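PDB 5YLN: alcohol dehydrogenase, zinc-containing from Streptococcus pneumoniae serotype 2, which probably oxidises alcohols to aldehydes or ketones with NAD+ as a zinc-dependent alcohol dehydrogenase. Local coordinates for residues E71-G74 and E75-N79. Numbering follows the deposited sequence.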
loop_
_atom_site.group_PDB
_atom_site.type_symbol
_atom_site.label_atom_id
_atom_site.label_comp_id
_atom_site.label_asym_id
_atom_site.label_seq_id
_atom_site.Cartn_x
_atom_site.Cartn_y
_atom_site.Cartn_z
ATOM N N GLU A 71 -18.794 -36.855 -2.834
ATOM C CA GLU A 71 -19.843 -37.839 -2.592
ATOM C C GLU A 71 -21.092 -37.588 -3.423
ATOM O O GLU A 71 -21.764 -38.542 -3.826
ATOM C CB GLU A 71 -20.242 -37.838 -1.103
ATOM C CG GLU A 71 -19.204 -38.425 -0.163
ATOM C CD GLU A 71 -19.381 -39.932 0.039
ATOM O OE1 GLU A 71 -20.538 -40.407 -0.021
ATOM O OE2 GLU A 71 -18.362 -40.629 0.260
ATOM N N GLU A 72 -21.403 -36.323 -3.692
ATOM C CA GLU A 72 -22.629 -35.933 -4.365
ATOM C C GLU A 72 -22.439 -34.520 -4.890
ATOM O O GLU A 72 -21.719 -33.715 -4.291
ATOM C CB GLU A 72 -23.839 -36.015 -3.416
ATOM C CG GLU A 72 -25.175 -35.638 -4.062
ATOM C CD GLU A 72 -26.357 -35.768 -3.111
ATOM O OE1 GLU A 72 -26.117 -35.854 -1.891
ATOM O OE2 GLU A 72 -27.521 -35.787 -3.582
ATOM N N VAL A 73 -23.072 -34.237 -6.031
ATOM C CA VAL A 73 -23.062 -32.910 -6.624
ATOM C C VAL A 73 -24.501 -32.546 -6.952
ATOM O O VAL A 73 -25.358 -33.416 -7.121
ATOM C CB VAL A 73 -22.176 -32.817 -7.896
ATOM C CG1 VAL A 73 -20.680 -33.006 -7.560
ATOM C CG2 VAL A 73 -22.641 -33.832 -8.970
ATOM N N GLY A 74 -24.751 -31.239 -7.052
ATOM C CA GLY A 74 -26.041 -30.748 -7.487
ATOM C C GLY A 74 -26.172 -30.766 -8.997
ATOM O O GLY A 74 -25.203 -31.015 -9.715
ATOM N N GLU A 75 -27.400 -30.504 -9.458
ATOM C CA GLU A 75 -27.706 -30.497 -10.891
ATOM C C GLU A 75 -26.869 -29.492 -11.665
ATOM O O GLU A 75 -26.624 -29.710 -12.855
ATOM C CB GLU A 75 -29.194 -30.213 -11.121
ATOM C CG GLU A 75 -30.131 -31.133 -10.352
ATOM C CD GLU A 75 -31.568 -31.084 -10.863
ATOM O OE1 GLU A 75 -32.212 -32.152 -10.888
ATOM O OE2 GLU A 75 -32.052 -29.990 -11.241
ATOM N N GLY A 76 -26.414 -28.418 -11.024
ATOM C CA GLY A 76 -25.656 -27.378 -11.690
ATOM C C GLY A 76 -24.154 -27.529 -11.626
ATOM O O GLY A 76 -23.448 -26.586 -11.996
ATOM N N VAL A 77 -23.636 -28.669 -11.175
ATOM C CA VAL A 77 -22.195 -28.881 -11.078
ATOM C C VAL A 77 -21.753 -29.673 -12.294
ATOM O O VAL A 77 -22.272 -30.762 -12.551
ATOM C CB VAL A 77 -21.808 -29.618 -9.787
ATOM C CG1 VAL A 77 -20.303 -29.936 -9.801
ATOM C CG2 VAL A 77 -22.187 -28.787 -8.572
ATOM N N SER A 78 -20.766 -29.168 -13.025
ATOM C CA SER A 78 -20.454 -29.786 -14.303
ATOM C C SER A 78 -19.069 -30.387 -14.379
ATOM O O SER A 78 -18.877 -31.357 -15.118
ATOM C CB SER A 78 -20.627 -28.768 -15.440
ATOM O OG SER A 78 -19.765 -27.662 -15.281
ATOM N N ASN A 79 -18.108 -29.862 -13.627
ATOM C CA ASN A 79 -16.727 -30.288 -13.764
ATOM C C ASN A 79 -16.279 -31.221 -12.642
ATOM O O ASN A 79 -15.094 -31.569 -12.576
ATOM C CB ASN A 79 -15.812 -29.065 -13.838
ATOM C CG ASN A 79 -16.091 -28.189 -15.073
ATOM O OD1 ASN A 79 -16.435 -28.694 -16.146
ATOM N ND2 ASN A 79 -15.975 -26.878 -14.906
#
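Val73 meets Val77 where the chain reverses just beyond strand 66-72. Their CB atoms stand 3.7 Å apart, and the two side chains cross at roughly a right angle. Val73 CG1 lies 3.8 Å from Val77 CG1, which Val77 turns back to it by holding that methyl opposite its own backbone N (chi1 174°). Branching at CB suits valine to both places, since it puts methyl carbon close to the backbone, where a short turn brings its two ends together. Val73 also touches Ala32 in a neighbouring loop. Gly74 follows as the first residue of the turn, and its carbonyl O accepts a hydrogen bond from Val77 N at 3.2 Å. The N-H points nearly straight at the oxygen (162°) but arrives well above the carbonyl plane. Val77 CG2 packs against the backbone of Gly74, 3.9 Å from both its N and O. Glu75 takes the second position, its chain extended beyond CG on the exposed outer side, as suits a charged residue; Gly76, the third residue, is hydrogen-bonded through its backbone to Pro29. With the Gly74–Val77 bond closing it, this is a type I beta turn, opening the surface loop between strands 66-72 and 85-88 of the GroES-like domain.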